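Local atomic coordinates of EchA1_1 (Mycobacterium avium subsp. paratuberculosis, PDB entry 3R9T), a protein that probably hydrates enoyl-CoA thioesters reversibly to (3S)-3-hydroxyacyl-CoA in fatty acid metabolism, as a member of the enoyl-CoA hydratase/isomerase (crotonase) family. Residues A128-F134 with P171-A177; I33-S38 with G91-Y95; V19-T23 with A44-A48. All coordinates share one frame; numbering follows the deposited sequence.

Interaction 1. Residues A128-F134 with P171-A177; sequences ADERAQF and PLSAAAA
Ala128, near the end of strand 125-129 of the crotonase fold, turns its CB to that of Ala174, where strand 172-173, outermost within this chain in the three-stranded mixed sheet of 111-113, 133-135 and 172-173, gives way to helix 174-180. The chain then reverses in a type I turn, Asp129 to Ala132. Asp129 holds this turn: its OD1 accepts from Arg131 N in an Asx turn, and its two carboxylate oxygens receive NE and NH2 of the same arginine side-on in a salt bridge. Carbonyl oxygens of the turn face the helix start: Asp129 O lies 3.7 Å from Ala174 CB, and one water bridges Glu130 O to Ala175 N. Ala132 O takes a weak bond from Ala174 N. At Gln133, opposite Ser173 in a non-hydrogen-bonded pair, the extended side chain runs alongside the Pro171 ring, Gln133 CD 3.5 Å from Pro171 CB. Phe134 and Leu172 form the hydrogen-bonded pair: Phe134 N to Leu172 O is 2.8 Å, and Leu172 N returns a bond to Phe134 O. Placed anti to its carbonyl carbon (chi1 -64°), the Phe134 ring turns an edge to the backbone of Ala174, and its CD2 lies 4.0 Å from Ala177 CB.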
ATOM      1  N   ALA B 128      -3.038 -10.659  18.106  1.00 19.25           N
ATOM      2  CA  ALA B 128      -2.425 -11.988  18.148  1.00 19.99           C
ATOM      3  C   ALA B 128      -1.694 -12.268  19.448  1.00 21.21           C
ATOM      4  O   ALA B 128      -0.959 -11.429  19.945  1.00 20.92           O
ATOM      5  CB  ALA B 128      -1.462 -12.150  17.004  1.00 19.96           C
ATOM      6  N   ASP B 129      -1.904 -13.472  19.965  1.00 22.75           N
ATOM      7  CA  ASP B 129      -1.050 -14.089  20.973  1.00 24.83           C
ATOM      8  C   ASP B 129       0.408 -14.056  20.469  1.00 25.43           C
ATOM      9  O   ASP B 129       0.668 -14.319  19.291  1.00 26.01           O
ATOM     10  CB  ASP B 129      -1.553 -15.528  21.159  1.00 25.39           C
ATOM     11  CG  ASP B 129      -0.953 -16.229  22.354  1.00 28.19           C
ATOM     12  OD1 ASP B 129       0.279 -16.442  22.363  1.00 29.89           O
ATOM     13  OD2 ASP B 129      -1.729 -16.610  23.260  1.00 30.03           O
ATOM     14  N   GLU B 130       1.347 -13.736  21.360  1.00 26.91           N
ATOM     15  CA  GLU B 130       2.777 -13.638  21.031  0.50 27.54           C
ATOM     16  C   GLU B 130       3.286 -14.919  20.370  1.00 28.02           C
ATOM     17  O   GLU B 130       4.248 -14.887  19.615  1.00 28.51           O
ATOM     18  CB  GLU B 130       3.615 -13.311  22.289  0.50 28.62           C
ATOM     19  CG  GLU B 130       3.408 -14.293  23.466  0.50 30.54           C
ATOM     20  CD  GLU B 130       4.222 -13.961  24.720  0.50 32.69           C
ATOM     21  OE1 GLU B 130       5.449 -13.753  24.602  0.50 33.51           O
ATOM     22  OE2 GLU B 130       3.628 -13.939  25.831  0.50 33.08           O
ATOM     23  N   ARG B 131       2.638 -16.044  20.674  1.00 28.02           N
ATOM     24  CA  ARG B 131       3.033 -17.344  20.129  1.00 28.47           C
ATOM     25  C   ARG B 131       2.550 -17.611  18.700  1.00 27.68           C
ATOM     26  O   ARG B 131       2.998 -18.565  18.056  1.00 27.58           O
ATOM     27  CB  ARG B 131       2.506 -18.461  21.025  1.00 29.27           C
ATOM     28  CG  ARG B 131       3.119 -18.517  22.407  1.00 30.44           C
ATOM     29  CD  ARG B 131       2.324 -19.479  23.282  1.00 31.51           C
ATOM     30  NE  ARG B 131       0.958 -19.010  23.502  1.00 30.32           N
ATOM     31  CZ  ARG B 131       0.037 -19.674  24.191  1.00 33.59           C
ATOM     32  NH1 ARG B 131       0.329 -20.848  24.752  1.00 33.92           N
ATOM     33  NH2 ARG B 131      -1.185 -19.165  24.325  1.00 34.16           N
ATOM     34  N   ALA B 132       1.621 -16.795  18.215  1.00 26.58           N
ATOM     35  CA  ALA B 132       1.007 -17.041  16.907  1.00 25.93           C
ATOM     36  C   ALA B 132       2.023 -16.934  15.797  1.00 25.64           C
ATOM     37  O   ALA B 132       2.933 -16.118  15.855  1.00 25.75           O
ATOM     38  CB  ALA B 132      -0.138 -16.072  16.645  1.00 25.27           C
ATOM     39  N   GLN B 133       1.847 -17.794  14.805  1.00 25.94           N
ATOM     40  CA  GLN B 133       2.637 -17.811  13.593  1.00 26.62           C
ATOM     41  C   GLN B 133       1.707 -17.651  12.381  1.00 25.06           C
ATOM     42  O   GLN B 133       0.642 -18.273  12.309  1.00 25.54           O
ATOM     43  CB  GLN B 133       3.371 -19.148  13.518  1.00 28.33           C
ATOM     44  CG  GLN B 133       4.376 -19.249  12.408  1.00 31.59           C
ATOM     45  CD  GLN B 133       5.239 -20.501  12.513  1.00 34.83           C
ATOM     46  OE1 GLN B 133       4.763 -21.615  12.302  1.00 38.27           O
ATOM     47  NE2 GLN B 133       6.516 -20.317  12.825  1.00 37.17           N
ATOM     48  N   PHE B 134       2.118 -16.811  11.438  1.00 23.53           N
ATOM     49  CA  PHE B 134       1.363 -16.549  10.222  1.00 22.32           C
ATOM     50  C   PHE B 134       2.144 -17.066   9.031  1.00 22.03           C
ATOM     51  O   PHE B 134       3.320 -17.405   9.161  1.00 22.69           O
ATOM     52  CB  PHE B 134       1.117 -15.058  10.061  1.00 21.60           C
ATOM     53  CG  PHE B 134       0.268 -14.482  11.153  1.00 20.93           C
ATOM     54  CD1 PHE B 134      -1.112 -14.475  11.038  1.00 21.83           C
ATOM     55  CD2 PHE B 134       0.836 -14.002  12.314  1.00 21.61           C
ATOM     56  CE1 PHE B 134      -1.923 -13.982  12.053  1.00 21.98           C
ATOM     57  CE2 PHE B 134       0.024 -13.486  13.337  1.00 22.50           C
ATOM     58  CZ  PHE B 134      -1.349 -13.474  13.203  1.00 22.77           C
ATOM     59  N   PRO B 171       7.024 -19.013   7.189  1.00 24.28           N
ATOM     60  CA  PRO B 171       6.165 -18.360   8.168  1.00 24.20           C
ATOM     61  C   PRO B 171       6.708 -17.012   8.667  1.00 24.34           C
ATOM     62  O   PRO B 171       7.885 -16.676   8.484  1.00 23.86           O
ATOM     63  CB  PRO B 171       6.101 -19.389   9.297  1.00 24.94           C
ATOM     64  CG  PRO B 171       7.418 -20.079   9.224  1.00 26.18           C
ATOM     65  CD  PRO B 171       7.745 -20.159   7.764  1.00 25.52           C
ATOM     66  N   LEU B 172       5.829 -16.279   9.337  1.00 24.65           N
ATOM     67  CA  LEU B 172       6.073 -14.926   9.827  1.00 25.04           C
ATOM     68  C   LEU B 172       5.673 -14.936  11.306  1.00 24.42           C
ATOM     69  O   LEU B 172       4.588 -15.429  11.630  1.00 25.02           O
ATOM     70  CB  LEU B 172       5.173 -13.958   9.030  1.00 25.19           C
ATOM     71  CG  LEU B 172       5.362 -12.450   9.193  1.00 26.30           C
ATOM     72  CD1 LEU B 172       6.643 -11.966   8.521  1.00 29.72           C
ATOM     73  CD2 LEU B 172       4.161 -11.702   8.637  1.00 28.25           C
ATOM     74  N   SER B 173       6.531 -14.446  12.209  1.00 23.58           N
ATOM     75  CA  SER B 173       6.141 -14.330  13.624  1.00 22.87           C
ATOM     76  C   SER B 173       5.067 -13.272  13.841  1.00 21.21           C
ATOM     77  O   SER B 173       4.865 -12.385  13.021  1.00 20.23           O
ATOM     78  CB  SER B 173       7.335 -13.974  14.518  1.00 23.97           C
ATOM     79  OG  SER B 173       7.864 -12.698  14.196  1.00 23.09           O
ATOM     80  N   ALA B 174       4.406 -13.345  14.983  1.00 21.32           N
ATOM     81  CA  ALA B 174       3.425 -12.325  15.352  1.00 20.28           C
ATOM     82  C   ALA B 174       4.088 -10.956  15.428  1.00 19.66           C
ATOM     83  O   ALA B 174       3.556  -9.973  14.929  1.00 19.17           O
ATOM     84  CB  ALA B 174       2.764 -12.670  16.669  1.00 20.63           C
ATOM     85  N   ALA B 175       5.277 -10.908  16.000  1.00 19.91           N
ATOM     86  CA  ALA B 175       6.002  -9.664  16.093  1.00 19.63           C
ATOM     87  C   ALA B 175       6.314  -9.070  14.714  1.00 19.56           C
ATOM     88  O   ALA B 175       6.125  -7.883  14.498  1.00 19.50           O
ATOM     89  CB  ALA B 175       7.274  -9.888  16.856  1.00 20.60           C
ATOM     90  N   ALA B 176       6.791  -9.901  13.791  1.00 19.41           N
ATOM     91  CA  ALA B 176       7.129  -9.406  12.447  1.00 20.18           C
ATOM     92  C   ALA B 176       5.850  -8.953  11.726  1.00 19.22           C
ATOM     93  O   ALA B 176       5.850  -7.931  11.024  1.00 19.59           O
ATOM     94  CB  ALA B 176       7.861 -10.475  11.624  1.00 20.57           C
ATOM     95  N   ALA B 177       4.770  -9.707  11.909  1.00 19.49           N
ATOM     96  CA  ALA B 177       3.479  -9.321  11.331  1.00 19.34           C
ATOM     97  C   ALA B 177       3.056  -7.965  11.849  1.00 19.66           C
ATOM     98  O   ALA B 177       2.597  -7.118  11.079  1.00 19.13           O
ATOM     99  CB  ALA B 177       2.416 -10.357  11.630  1.00 19.47           C
TER
HETATM  100  O   HOH W   1       6.059 -12.856  18.136  1.00 22.90           O
HETATM  101  O   HOH W   2       5.311 -15.861  16.887  1.00 24.41           O

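Interaction 2. Residues I33-S38 with G91-Y95; sequences INAAVS and GFAGY
Ile33 and Ser38 meet Phe92 and Ala93 in a buried, mostly apolar contact between the N-terminal end of helix 35-50 and the loop that leads toward strand 104-108, close to the ligand pocket of the crotonase fold. The Phe92 side chain lies about 4 Å from the bound benzoic acid. Ile33, just ahead of the helix, makes the apolar half of the contact. Its CG2 sits over one face of the Phe92 ring, 4.2 Å from the centroid and 16° off the normal, a CH-pi contact displaced toward the rim, while CG1 touches the rim atom CZ of Phe92 at 3.4 Å. Phe92 can present the ring there because CG stands anti to the backbone N (chi1 -176°), which carries the ring toward the isoleucine. The same CG2 of Ile33 also packs against Ala93 CB at 3.9 Å, so this one methyl touches both the ring and the alanine. Just before the helix, Asn34 serves as N-cap: its OD1 accepts from Val37 N, with the donor almost in line with the C=O bond. One turn on, Ser38 CB lies against Gly94 N, and its hydroxyl is hydrogen-bonded to Leu82 O; Leu82 itself belongs to the benzoic acid pocket. The two backbones come close enough here for a CA-H...O contact, with Ser38 CA 3.6 Å from Ala93 O. The serine's OG lies 3.1 Å from Ala93 CA.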
ATOM      1  N   ILE B  33     -10.353 -25.523   8.520  1.00 28.56           N
ATOM      2  CA  ILE B  33     -11.640 -25.181   7.927  1.00 28.67           C
ATOM      3  C   ILE B  33     -12.198 -26.308   7.081  1.00 29.52           C
ATOM      4  O   ILE B  33     -11.548 -26.790   6.155  1.00 29.75           O
ATOM      5  CB  ILE B  33     -11.555 -23.943   7.033  1.00 27.85           C
ATOM      6  CG1 ILE B  33     -10.990 -22.764   7.814  1.00 26.41           C
ATOM      7  CG2 ILE B  33     -12.946 -23.567   6.495  1.00 27.51           C
ATOM      8  CD1 ILE B  33     -11.756 -22.434   9.101  1.00 27.19           C
ATOM      9  N   ASN B  34     -13.427 -26.696   7.400  1.00 30.06           N
ATOM     10  CA  ASN B  34     -14.242 -27.517   6.519  1.00 30.43           C
ATOM     11  C   ASN B  34     -15.645 -26.897   6.383  1.00 30.34           C
ATOM     12  O   ASN B  34     -15.942 -25.840   6.966  1.00 28.93           O
ATOM     13  CB  ASN B  34     -14.322 -28.956   7.058  1.00 31.44           C
ATOM     14  CG  ASN B  34     -15.076 -29.053   8.378  1.00 32.44           C
ATOM     15  OD1 ASN B  34     -15.668 -28.084   8.847  1.00 33.34           O
ATOM     16  ND2 ASN B  34     -15.053 -30.235   8.984  1.00 35.00           N
ATOM     17  N   ALA B  35     -16.513 -27.570   5.631  1.00 31.01           N
ATOM     18  CA  ALA B  35     -17.888 -27.086   5.424  1.00 31.10           C
ATOM     19  C   ALA B  35     -18.677 -26.817   6.720  1.00 30.90           C
ATOM     20  O   ALA B  35     -19.454 -25.866   6.779  1.00 30.82           O
ATOM     21  CB  ALA B  35     -18.659 -28.050   4.521  1.00 31.85           C
ATOM     22  N   ALA B  36     -18.489 -27.652   7.742  1.00 31.00           N
ATOM     23  CA  ALA B  36     -19.169 -27.468   9.030  1.00 30.61           C
ATOM     24  C   ALA B  36     -18.747 -26.160   9.738  1.00 29.53           C
ATOM     25  O   ALA B  36     -19.579 -25.448  10.306  1.00 29.12           O
ATOM     26  CB  ALA B  36     -18.919 -28.675   9.938  1.00 31.71           C
ATOM     27  N   VAL B  37     -17.453 -25.852   9.698  1.00 28.23           N
ATOM     28  CA  VAL B  37     -16.952 -24.595  10.245  1.00 27.13           C
ATOM     29  C   VAL B  37     -17.547 -23.431   9.445  1.00 26.02           C
ATOM     30  O   VAL B  37     -18.006 -22.441  10.014  1.00 25.43           O
ATOM     31  CB  VAL B  37     -15.410 -24.526  10.213  1.00 26.36           C
ATOM     32  CG1 VAL B  37     -14.910 -23.144  10.693  1.00 25.43           C
ATOM     33  CG2 VAL B  37     -14.772 -25.676  11.039  1.00 27.90           C
ATOM     34  N   SER B  38     -17.572 -23.568   8.124  1.00 25.39           N
ATOM     35  CA  SER B  38     -18.108 -22.509   7.278  1.00 24.43           C
ATOM     36  C   SER B  38     -19.570 -22.204   7.571  1.00 24.49           C
ATOM     37  O   SER B  38     -19.997 -21.058   7.504  1.00 23.29           O
ATOM     38  CB  SER B  38     -17.914 -22.838   5.794  1.00 24.39           C
ATOM     39  OG  SER B  38     -16.543 -23.036   5.511  1.00 24.37           O
ATOM     40  N   GLY B  91     -17.412 -17.614   0.199  1.00 22.12           N
ATOM     41  CA  GLY B  91     -16.084 -18.200   0.150  1.00 21.61           C
ATOM     42  C   GLY B  91     -15.676 -19.017   1.363  1.00 20.94           C
ATOM     43  O   GLY B  91     -16.503 -19.453   2.180  1.00 19.97           O
ATOM     44  N   PHE B  92     -14.363 -19.179   1.473  1.00 21.08           N
ATOM     45  CA  PHE B  92     -13.702 -19.981   2.497  1.00 21.31           C
ATOM     46  C   PHE B  92     -14.139 -19.588   3.896  1.00 20.86           C
ATOM     47  O   PHE B  92     -14.160 -18.411   4.225  1.00 20.35           O
ATOM     48  CB  PHE B  92     -12.207 -19.773   2.321  1.00 21.35           C
ATOM     49  CG  PHE B  92     -11.339 -20.588   3.221  1.00 21.63           C
ATOM     50  CD1 PHE B  92     -10.995 -21.894   2.874  1.00 24.25           C
ATOM     51  CD2 PHE B  92     -10.746 -20.015   4.336  1.00 22.94           C
ATOM     52  CE1 PHE B  92     -10.138 -22.627   3.663  1.00 25.20           C
ATOM     53  CE2 PHE B  92      -9.891 -20.742   5.125  1.00 24.63           C
ATOM     54  CZ  PHE B  92      -9.586 -22.064   4.784  1.00 25.29           C
ATOM     55  N   ALA B  93     -14.553 -20.586   4.678  1.00 20.75           N
ATOM     56  CA  ALA B  93     -14.974 -20.433   6.081  1.00 20.20           C
ATOM     57  C   ALA B  93     -16.272 -19.644   6.228  1.00 19.76           C
ATOM     58  O   ALA B  93     -16.626 -19.234   7.321  1.00 20.35           O
ATOM     59  CB  ALA B  93     -13.835 -19.808   6.959  1.00 18.79           C
ATOM     60  N   GLY B  94     -16.978 -19.429   5.119  1.00 19.22           N
ATOM     61  CA  GLY B  94     -18.134 -18.535   5.112  1.00 19.57           C
ATOM     62  C   GLY B  94     -17.772 -17.115   5.495  1.00 18.60           C
ATOM     63  O   GLY B  94     -18.631 -16.366   5.939  1.00 19.29           O
ATOM     64  N   TYR B  95     -16.514 -16.740   5.269  1.00 17.93           N
ATOM     65  CA  TYR B  95     -15.926 -15.547   5.895  1.00 16.99           C
ATOM     66  C   TYR B  95     -15.163 -14.620   4.950  1.00 16.83           C
ATOM     67  O   TYR B  95     -15.330 -13.415   5.026  1.00 17.58           O
ATOM     68  CB  TYR B  95     -14.980 -15.981   7.025  1.00 16.34           C
ATOM     69  CG  TYR B  95     -14.498 -14.881   7.959  1.00 17.36           C
ATOM     70  CD1 TYR B  95     -15.247 -14.517   9.070  1.00 18.48           C
ATOM     71  CD2 TYR B  95     -13.279 -14.229   7.756  1.00 17.24           C
ATOM     72  CE1 TYR B  95     -14.831 -13.539   9.940  1.00 18.31           C
ATOM     73  CE2 TYR B  95     -12.856 -13.216   8.622  1.00 15.19           C
ATOM     74  CZ  TYR B  95     -13.622 -12.907   9.745  1.00 16.40           C
ATOM     75  OH  TYR B  95     -13.255 -11.916  10.633  1.00 19.12           O
TER

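Interaction 3. Residues V19-T23 with A44-A48; sequences VMVIT and ALEEA
Strand 19-23 and helix 44-48 run almost exactly antiparallel, their short axes 175° apart in direction and 9.7 Å apart at closest approach, with Met20 level with Ala48 and Ile22 with Ala44. Met20 and Ile22, alternate residues of the strand, turn their side chains to the helix. Met20 reaches across with CG anti to the backbone N (chi1 177°) and stays extended through chi2, then bends at chi3 (-82°), which lays the thioether along the helix surface. Its SD comes 3.2 Å from Ala44 O and rests between two small side chains one turn apart, 3.8 Å from Ala44 CB and 3.9 Å from Ala48 CB. The terminal CE continues to Glu47, crossing that side chain at about a right angle and touching the aliphatic CG at 3.8 Å. This is the strand-to-helix half of a beta-alpha-beta unit, strand 19-24, helix 35-50 and strand 56-61, in which the helix lies against one face of the sheet; Val19 and Val21 point to the other face, where helix 192-204 packs. Strand 56-61 neighbours 19-24 in parallel and brings Val57 against Ala48. Ile22 meets the same alanine as the methionine sulfur: its CD1 lies 3.6 Å from Ala44 CB and reaches on to Leu45, whose CD2 is 4.2 Å away.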
ATOM      1  N   VAL B  19     -20.815  -7.496  21.554  1.00 30.59           N
ATOM      2  CA  VAL B  19     -19.856  -8.163  20.669  1.00 28.96           C
ATOM      3  C   VAL B  19     -20.289  -9.597  20.498  1.00 28.63           C
ATOM      4  O   VAL B  19     -20.575 -10.289  21.477  1.00 29.07           O
ATOM      5  CB  VAL B  19     -18.418  -8.192  21.256  1.00 28.52           C
ATOM      6  CG1 VAL B  19     -17.440  -8.888  20.290  1.00 27.90           C
ATOM      7  CG2 VAL B  19     -17.939  -6.792  21.573  1.00 27.16           C
ATOM      8  N   MET B  20     -20.351 -10.050  19.258  1.00 27.77           N
ATOM      9  CA  MET B  20     -20.523 -11.461  19.016  1.00 27.51           C
ATOM     10  C   MET B  20     -19.154 -12.072  18.908  1.00 26.19           C
ATOM     11  O   MET B  20     -18.331 -11.617  18.107  1.00 25.70           O
ATOM     12  CB  MET B  20     -21.285 -11.714  17.734  1.00 27.76           C
ATOM     13  CG  MET B  20     -21.417 -13.178  17.419  1.00 30.08           C
ATOM     14  SD  MET B  20     -22.141 -13.473  15.808  1.00 32.38           S
ATOM     15  CE  MET B  20     -23.886 -13.284  16.219  1.00 33.58           C
ATOM     16  N   VAL B  21     -18.927 -13.113  19.694  1.00 25.06           N
ATOM     17  CA  VAL B  21     -17.696 -13.875  19.620  1.00 24.83           C
ATOM     18  C   VAL B  21     -17.979 -15.189  18.897  1.00 24.74           C
ATOM     19  O   VAL B  21     -18.811 -15.998  19.343  1.00 25.40           O
ATOM     20  CB  VAL B  21     -17.123 -14.154  21.021  1.00 25.10           C
ATOM     21  CG1 VAL B  21     -15.879 -15.034  20.944  1.00 25.12           C
ATOM     22  CG2 VAL B  21     -16.827 -12.849  21.743  1.00 24.98           C
ATOM     23  N   ILE B  22     -17.283 -15.386  17.780  1.00 23.76           N
ATOM     24  CA  ILE B  22     -17.384 -16.599  16.972  1.00 23.11           C
ATOM     25  C   ILE B  22     -16.131 -17.442  17.182  1.00 23.46           C
ATOM     26  O   ILE B  22     -15.022 -16.968  16.937  1.00 22.06           O
ATOM     27  CB  ILE B  22     -17.475 -16.250  15.465  1.00 22.22           C
ATOM     28  CG1 ILE B  22     -18.673 -15.352  15.197  1.00 22.51           C
ATOM     29  CG2 ILE B  22     -17.571 -17.512  14.604  1.00 23.43           C
ATOM     30  CD1 ILE B  22     -18.836 -14.949  13.717  1.00 23.76           C
ATOM     31  N   THR B  23     -16.296 -18.692  17.612  1.00 24.43           N
ATOM     32  CA  THR B  23     -15.156 -19.536  17.930  1.00 25.38           C
ATOM     33  C   THR B  23     -15.140 -20.758  17.015  1.00 26.31           C
ATOM     34  O   THR B  23     -16.105 -21.537  16.997  1.00 27.01           O
ATOM     35  CB  THR B  23     -15.189 -19.976  19.415  1.00 26.15           C
ATOM     36  OG1 THR B  23     -15.271 -18.830  20.279  1.00 27.78           O
ATOM     37  CG2 THR B  23     -13.955 -20.793  19.759  1.00 26.54           C
ATOM     38  N   ALA B  44     -23.349 -17.116  11.701  1.00 25.44           N
ATOM     39  CA  ALA B  44     -23.125 -16.183  12.818  1.00 25.90           C
ATOM     40  C   ALA B  44     -22.829 -14.777  12.303  1.00 25.57           C
ATOM     41  O   ALA B  44     -23.350 -13.787  12.816  1.00 26.50           O
ATOM     42  CB  ALA B  44     -21.985 -16.675  13.709  1.00 25.94           C
ATOM     43  N   LEU B  45     -21.999 -14.676  11.272  1.00 25.15           N
ATOM     44  CA  LEU B  45     -21.769 -13.375  10.639  1.00 24.87           C
ATOM     45  C   LEU B  45     -23.055 -12.767  10.091  1.00 25.29           C
ATOM     46  O   LEU B  45     -23.288 -11.565  10.226  1.00 25.25           O
ATOM     47  CB  LEU B  45     -20.782 -13.496   9.487  1.00 24.73           C
ATOM     48  CG  LEU B  45     -19.290 -13.449   9.753  1.00 25.78           C
ATOM     49  CD1 LEU B  45     -18.577 -13.493   8.396  1.00 25.80           C
ATOM     50  CD2 LEU B  45     -18.884 -12.197  10.540  1.00 25.44           C
ATOM     51  N   GLU B  46     -23.883 -13.590   9.457  1.00 25.57           N
ATOM     52  CA  GLU B  46     -25.143 -13.108   8.891  1.00 26.66           C
ATOM     53  C   GLU B  46     -26.055 -12.599  10.014  1.00 27.42           C
ATOM     54  O   GLU B  46     -26.710 -11.561   9.876  1.00 28.13           O
ATOM     55  CB  GLU B  46     -25.794 -14.222   8.033  1.00 27.68           C
ATOM     56  CG  GLU B  46     -27.256 -14.044   7.639  1.00 31.19           C
ATOM     57  CD  GLU B  46     -27.826 -15.276   6.921  1.00 35.41           C
ATOM     58  OE1 GLU B  46     -28.264 -15.142   5.757  1.00 39.21           O
ATOM     59  OE2 GLU B  46     -27.831 -16.380   7.516  1.00 38.39           O
ATOM     60  N   GLU B  47     -26.045 -13.297  11.147  1.00 27.91           N
ATOM     61  CA  GLU B  47     -26.857 -12.924  12.311  1.00 29.18           C
ATOM     62  C   GLU B  47     -26.336 -11.618  12.883  1.00 28.53           C
ATOM     63  O   GLU B  47     -27.109 -10.733  13.239  1.00 28.60           O
ATOM     64  CB  GLU B  47     -26.814 -14.028  13.380  1.00 30.24           C
ATOM     65  CG  GLU B  47     -27.411 -13.671  14.760  1.00 34.51           C
ATOM     66  CD  GLU B  47     -28.877 -13.232  14.705  1.00 39.57           C
ATOM     67  OE1 GLU B  47     -29.734 -13.979  15.222  1.00 43.61           O
ATOM     68  OE2 GLU B  47     -29.184 -12.148  14.159  1.00 42.56           O
ATOM     69  N   ALA B  48     -25.016 -11.494  12.931  1.00 27.38           N
ATOM     70  CA  ALA B  48     -24.385 -10.287  13.454  1.00 27.40           C
ATOM     71  C   ALA B  48     -24.787  -9.090  12.597  1.00 27.68           C
ATOM     72  O   ALA B  48     -25.084  -8.012  13.122  1.00 28.61           O
ATOM     73  CB  ALA B  48     -22.853 -10.453  13.476  1.00 26.15           C
TER

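Interactions 2 and 3 are buried and share helix 35-50: the first uses its N-terminal end beside the ligand pocket, the second its later turns over the six-stranded sheet. They touch where Tyr95 CD1 meets Leu45 CD1 at 3.5 Å. Interaction 1, about 23 Å from interaction 2 between centres and on the opposite side of the chain's centre, is only partly buried. It reaches the same large sheet as interaction 3, through strand 125-129. Their chemistry differs: interaction 1 combines backbone pairing and waters with apolar contacts around Phe134 and Ala174, interaction 3 rests on a methionine and isoleucine against alanines, and interaction 2 on an isoleucine methyl over an aromatic face and a serine close against backbone.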